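Local coordinates for putative integron gene cassette protein (Uncultured bacterium, PDB 3GHJ) that is of unknown function but belongs to the glyoxalase/bleomycin resistance/dioxygenase superfamily and forms a two-chain assembly, at residues T47-F52 against E106-S111; L126-P131 against L136-L141. The protein carries 1 engineered substitution. All blocks are in the same frame, centred on the assembly; numbering follows the deposited sequence. Where two conformers were deposited one is given.

Contact 1: residues T47-F52 against E106-S111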
loop_
_atom_site.group_PDB
_atom_site.type_symbol
_atom_site.label_atom_id
_atom_site.label_comp_id
_atom_site.label_asym_id
_atom_site.label_seq_id
_atom_site.Cartn_x
_atom_site.Cartn_y
_atom_site.Cartn_z
ATOM N N THR A 47 11.419 11.593 -1.602
ATOM C CA THR A 47 12.306 12.000 -0.517
ATOM C C THR A 47 12.202 13.499 -0.204
ATOM O O THR A 47 12.096 13.887 0.954
ATOM C CB THR A 47 13.777 11.627 -0.803
ATOM O OG1 THR A 47 14.226 12.290 -1.994
ATOM C CG2 THR A 47 13.939 10.127 -0.973
ATOM N N GLU A 48 12.200 14.337 -1.230
ATOM C CA GLU A 48 12.272 15.780 -0.990
ATOM C C GLU A 48 10.912 16.406 -0.721
ATOM O O GLU A 48 10.800 17.342 0.073
ATOM C CB GLU A 48 12.963 16.487 -2.159
ATOM C CG GLU A 48 14.389 16.017 -2.383
ATOM C CD GLU A 48 15.043 16.675 -3.583
ATOM O OE1 GLU A 48 14.457 17.633 -4.127
ATOM O OE2 GLU A 48 16.140 16.234 -3.982
ATOM N N ILE A 49 9.875 15.908 -1.385
ATOM C CA ILE A 49 8.547 16.457 -1.180
ATOM C C ILE A 49 7.804 15.723 -0.067
ATOM O O ILE A 49 7.302 16.350 0.864
ATOM C CB ILE A 49 7.724 16.517 -2.485
ATOM C CG1 ILE A 49 8.392 17.494 -3.457
ATOM C CG2 ILE A 49 6.293 16.973 -2.204
ATOM C CD1 ILE A 49 7.555 17.846 -4.662
ATOM N N LEU A 50 7.758 14.396 -0.134
ATOM C CA LEU A 50 7.091 13.638 0.924
ATOM C C LEU A 50 7.963 13.369 2.154
ATOM O O LEU A 50 7.449 13.007 3.208
ATOM C CB LEU A 50 6.510 12.324 0.384
ATOM C CG LEU A 50 5.469 12.487 -0.731
ATOM C CD1 LEU A 50 4.881 11.129 -1.098
ATOM C CD2 LEU A 50 4.363 13.454 -0.316
ATOM N N GLY A 51 9.275 13.538 2.019
ATOM C CA GLY A 51 10.151 13.431 3.179
ATOM C C GLY A 51 10.512 12.016 3.580
ATOM O O GLY A 51 11.018 11.786 4.682
ATOM N N PHE A 52 10.273 11.059 2.692
ATOM C CA PHE A 52 10.651 9.689 2.997
ATOM C C PHE A 52 12.171 9.554 3.031
ATOM O O PHE A 52 12.896 10.315 2.371
ATOM C CB PHE A 52 9.999 8.715 2.007
ATOM C CG PHE A 52 8.491 8.764 2.018
ATOM C CD1 PHE A 52 7.803 9.347 3.080
ATOM C CD2 PHE A 52 7.768 8.194 0.987
ATOM C CE1 PHE A 52 6.415 9.385 3.096
ATOM C CE2 PHE A 52 6.378 8.224 0.994
ATOM C CZ PHE A 52 5.700 8.815 2.051
ATOM N N GLU A 106 1.277 22.253 -1.732
ATOM C CA GLU A 106 1.020 23.336 -2.676
ATOM C C GLU A 106 2.252 24.225 -2.817
ATOM O O GLU A 106 2.579 24.671 -3.922
ATOM C CB GLU A 106 -0.202 24.145 -2.241
ATOM C CG GLU A 106 -1.523 23.422 -2.454
ATOM C CD GLU A 106 -2.697 24.136 -1.815
ATOM O OE1 GLU A 106 -2.474 24.899 -0.844
ATOM O OE2 GLU A 106 -3.838 23.926 -2.272
ATOM N N SER A 107 2.939 24.473 -1.708
ATOM C CA SER A 107 4.117 25.340 -1.739
ATOM C C SER A 107 5.235 24.729 -2.579
ATOM O O SER A 107 6.074 25.446 -3.130
ATOM C CB SER A 107 4.613 25.642 -0.322
ATOM O OG SER A 107 5.277 24.526 0.237
ATOM N N LYS A 108 5.232 23.402 -2.685
ATOM C CA LYS A 108 6.268 22.686 -3.419
ATOM C C LYS A 108 5.820 22.402 -4.851
ATOM O O LYS A 108 6.470 21.640 -5.565
ATOM C CB LYS A 108 6.631 21.382 -2.701
ATOM C CG LYS A 108 7.373 21.589 -1.384
ATOM C CD LYS A 108 7.560 20.274 -0.638
ATOM C CE LYS A 108 8.260 20.485 0.703
ATOM N NZ LYS A 108 8.450 19.211 1.464
ATOM N N GLY A 109 4.710 23.016 -5.252
ATOM C CA GLY A 109 4.218 22.935 -6.616
ATOM C C GLY A 109 3.283 21.775 -6.907
ATOM O O GLY A 109 3.015 21.475 -8.065
ATOM N N VAL A 110 2.776 21.131 -5.861
ATOM C CA VAL A 110 1.876 19.994 -6.036
ATOM C C VAL A 110 0.423 20.409 -5.867
ATOM O O VAL A 110 0.049 20.955 -4.830
ATOM C CB VAL A 110 2.189 18.885 -5.005
ATOM C CG1 VAL A 110 1.216 17.705 -5.155
ATOM C CG2 VAL A 110 3.640 18.430 -5.140
ATOM N N SER A 111 -0.402 20.141 -6.878
ATOM C CA SER A 111 -1.827 20.461 -6.816
ATOM C C SER A 111 -2.598 19.484 -5.930
ATOM O O SER A 111 -2.538 18.269 -6.127
ATOM C CB SER A 111 -2.436 20.477 -8.219
ATOM O OG SER A 111 -1.884 21.526 -8.988
#

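Contact 2: residues L126-P131 against L136-L141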
loop_
_atom_site.group_PDB
_atom_site.type_symbol
_atom_site.label_atom_id
_atom_site.label_comp_id
_atom_site.label_asym_id
_atom_site.label_seq_id
_atom_site.Cartn_x
_atom_site.Cartn_y
_atom_site.Cartn_z
ATOM N N LEU A 126 -6.960 14.004 1.511
ATOM C CA LEU A 126 -6.413 14.886 0.499
ATOM C C LEU A 126 -5.913 14.037 -0.646
ATOM O O LEU A 126 -5.357 12.964 -0.417
ATOM C CB LEU A 126 -5.221 15.664 1.036
ATOM C CG LEU A 126 -5.494 16.647 2.168
ATOM C CD1 LEU A 126 -4.170 17.142 2.700
ATOM C CD2 LEU A 126 -6.354 17.800 1.638
ATOM N N TYR A 127 -6.062 14.532 -1.868
ATOM C CA TYR A 127 -5.656 13.787 -3.054
ATOM C C TYR A 127 -4.665 14.576 -3.884
ATOM O O TYR A 127 -4.828 15.783 -4.074
ATOM C CB TYR A 127 -6.878 13.452 -3.907
ATOM C CG TYR A 127 -7.852 12.517 -3.234
ATOM C CD1 TYR A 127 -8.979 13.007 -2.583
ATOM C CD2 TYR A 127 -7.634 11.144 -3.227
ATOM C CE1 TYR A 127 -9.875 12.148 -1.955
ATOM C CE2 TYR A 127 -8.526 10.276 -2.605
ATOM C CZ TYR A 127 -9.643 10.787 -1.977
ATOM O OH TYR A 127 -10.532 9.929 -1.364
ATOM N N PHE A 128 -3.638 13.906 -4.386
ATOM C CA PHE A 128 -2.632 14.552 -5.217
ATOM C C PHE A 128 -1.914 13.496 -6.030
ATOM O O PHE A 128 -2.042 12.294 -5.760
ATOM C CB PHE A 128 -1.625 15.342 -4.365
ATOM C CG PHE A 128 -0.851 14.497 -3.380
ATOM C CD1 PHE A 128 -1.407 14.153 -2.159
ATOM C CD2 PHE A 128 0.432 14.055 -3.683
ATOM C CE1 PHE A 128 -0.693 13.378 -1.242
ATOM C CE2 PHE A 128 1.154 13.278 -2.777
ATOM C CZ PHE A 128 0.588 12.937 -1.556
ATOM N N ALA A 129 -1.167 13.943 -7.031
ATOM C CA ALA A 129 -0.433 13.063 -7.932
ATOM C C ALA A 129 1.053 13.012 -7.608
ATOM O O ALA A 129 1.632 13.997 -7.147
ATOM C CB ALA A 129 -0.636 13.515 -9.388
ATOM N N ASP A 130 1.678 11.858 -7.847
ATOM C CA ASP A 130 3.130 11.801 -7.908
ATOM C C ASP A 130 3.575 12.118 -9.353
ATOM O O ASP A 130 2.727 12.427 -10.200
ATOM C CB ASP A 130 3.671 10.462 -7.345
ATOM C CG ASP A 130 3.644 9.321 -8.346
ATOM O OD1 ASP A 130 3.001 9.427 -9.406
ATOM O OD2 ASP A 130 4.281 8.296 -8.037
ATOM N N PRO A 131 4.885 12.090 -9.630
ATOM C CA PRO A 131 5.328 12.484 -10.979
ATOM C C PRO A 131 4.837 11.558 -12.084
ATOM O O PRO A 131 4.894 11.916 -13.267
ATOM C CB PRO A 131 6.853 12.407 -10.875
ATOM C CG PRO A 131 7.127 12.706 -9.432
ATOM C CD PRO A 131 6.016 12.002 -8.689
ATOM N N LEU A 136 -2.249 9.528 -5.366
ATOM C CA LEU A 136 -1.846 9.464 -3.968
ATOM C C LEU A 136 -2.862 10.170 -3.086
ATOM O O LEU A 136 -3.687 10.961 -3.556
ATOM C CB LEU A 136 -0.446 10.064 -3.770
ATOM C CG LEU A 136 0.742 9.136 -4.038
ATOM C CD1 LEU A 136 0.716 8.609 -5.469
ATOM C CD2 LEU A 136 2.060 9.860 -3.743
ATOM N N GLU A 137 -2.801 9.872 -1.800
ATOM C CA GLU A 137 -3.781 10.370 -0.856
ATOM C C GLU A 137 -3.144 10.452 0.524
ATOM O O GLU A 137 -2.282 9.633 0.869
ATOM C CB GLU A 137 -4.999 9.434 -0.852
ATOM C CG GLU A 137 -6.041 9.727 0.210
ATOM C CD GLU A 137 -7.134 8.678 0.273
ATOM O OE1 GLU A 137 -7.224 7.833 -0.648
ATOM O OE2 GLU A 137 -7.898 8.689 1.260
ATOM N N PHE A 138 -3.533 11.469 1.291
ATOM C CA PHE A 138 -3.332 11.472 2.733
ATOM C C PHE A 138 -4.698 11.223 3.358
ATOM O O PHE A 138 -5.669 11.900 3.004
ATOM C CB PHE A 138 -2.803 12.819 3.235
ATOM C CG PHE A 138 -1.407 13.160 2.779
ATOM C CD1 PHE A 138 -0.457 12.183 2.546
ATOM C CD2 PHE A 138 -1.029 14.490 2.640
ATOM C CE1 PHE A 138 0.831 12.529 2.144
ATOM C CE2 PHE A 138 0.249 14.834 2.240
ATOM C CZ PHE A 138 1.185 13.859 2.000
ATOM N N THR A 139 -4.778 10.268 4.274
ATOM C CA THR A 139 -6.033 9.921 4.937
ATOM C C THR A 139 -5.889 10.130 6.431
ATOM O O THR A 139 -4.957 9.619 7.052
ATOM C CB THR A 139 -6.391 8.436 4.725
ATOM O OG1 THR A 139 -6.227 8.078 3.344
ATOM C CG2 THR A 139 -7.829 8.159 5.172
ATOM N N ALA A 140 -6.825 10.887 7.009
ATOM C CA ALA A 140 -6.860 11.108 8.451
ATOM C C ALA A 140 -8.115 10.464 9.047
ATOM O O ALA A 140 -9.211 10.646 8.523
ATOM C CB ALA A 140 -6.823 12.617 8.757
ATOM N N LEU A 141 -7.937 9.723 10.137
ATOM C CA LEU A 141 -9.016 8.935 10.731
ATOM C C LEU A 141 -9.221 9.299 12.190
ATOM O O LEU A 141 -9.967 8.604 12.882
ATOM C CB LEU A 141 -8.710 7.435 10.652
ATOM C CG LEU A 141 -8.647 6.755 9.289
ATOM C CD1 LEU A 141 -7.243 6.858 8.708
ATOM C CD2 LEU A 141 -9.070 5.305 9.422
ATOM O OXT LEU A 141 -8.651 10.263 12.698
HETATM O O HOH W 1 -9.784 7.339 -1.169
#

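Contact 1: residues T47-F52 against E106-S111
With CG anti to its carbonyl carbon (chi1 -70°) and every later torsion close to 180°, K108 reaches out as a straight rod, alongside I49, whose CG1 is likewise turned beside the backbone N. The two side chains run opposite ways: CD of K108 lies 3.9 Å from CG2 of I49, while the far end of the isoleucine runs back toward the root of the lysine. There CD1 of I49 meets CG2 of V110 at 4.0 Å, an apolar touch that continues inward, since both also rest on L105 of helix 98-107. At the other end of the rod, NZ of K108 donates to the carbonyl O of I49 at 3.1 Å, well off the C=O direction (angle at O 117°), and makes a weak bond to O of E48 at 3.3 Å. Helix 98-107 closes in a Schellman motif with G109, at positive phi, as its C-prime residue: G109 N bonds E106 O and V110 N bonds L105 O, and the V110 side chain is turned toward I49. The contact thus pairs two helix C-terminal ends at the surface; the order of strands and helices fits the paired beta-alpha-beta-beta-beta units of the vicinal oxygen chelate fold. An ammonium set on carbonyls at the end of helix 39-49 would probably favour that dipole's negative end, while the lysine's aliphatic part covers a hydrophobic neighbour.

Contact 2: residues L126-P131 against L136-L141
F128 lays one face of its ring under CB of L136, which stands 3.9 Å from the ring centroid in a CH-pi contact offset toward the rim, and turns an edge to F138. This second pair is T-shaped (edge-to-face): the ring centroids are 4.9 Å apart, the planes meet at 58°, and CE1 of F128 sits over the centre of the F138 face. F128 can serve both partners because its CG lies between the backbone N and the carbonyl carbon (chi1 61°), which brings the ring toward the neighbouring strand. L126 adds its CD1 at the edge of the F138 ring. Beneath these side chains the antiparallel backbones are joined at two hydrogen-bonded pairs, L126 with F138 and F128 with L136; the bond from L126 N to F138 O is 2.9 Å long. Y127 and E137, the non-hydrogen-bonded pair between them, point together from the other face of the sheet, ring and carboxylate planes 46° apart. One water joins their ends, 2.7 Å from Y127 OH and donating to E137 OE1, while T139 OG1 donates to E137 OE2 from above the carboxylate plane; S125 also bonds that oxygen. Past the strand, CB of D130 packs on L136, while the D130 carboxylate bonds the Y46 hydroxyl through OD2. The hairpin supplies the two central strands of a four-stranded sheet, flanked by strands 88-93 and 113-118; the side carrying L126, F128 and F138 packs against helix 98-107, F128 and F138 meeting L105, and F128 also touches F45 of helix 39-49.

How the contacts relate
From the N terminus the chain lays down strand 28-36, then helix 39-49, then runs through strands 53-58, 63-68, 73-79 and 88-93 before helix 98-107 returns it to the end of the earlier helix; contact 1 closes this long loop. Contact 2 follows in series, neither enclosing nor crossing the first, and closes a short hairpin turn between strands 123-129 and 135-140. The two meet in space, their centres about 11 Å apart: V110 CG1 packs against F128 CB, and L50 CD2 reaches the rings of F128 and F138. Contact 1 thus joins the C-terminal ends of the two helices where they meet the sheet whose central strands contact 2 pairs.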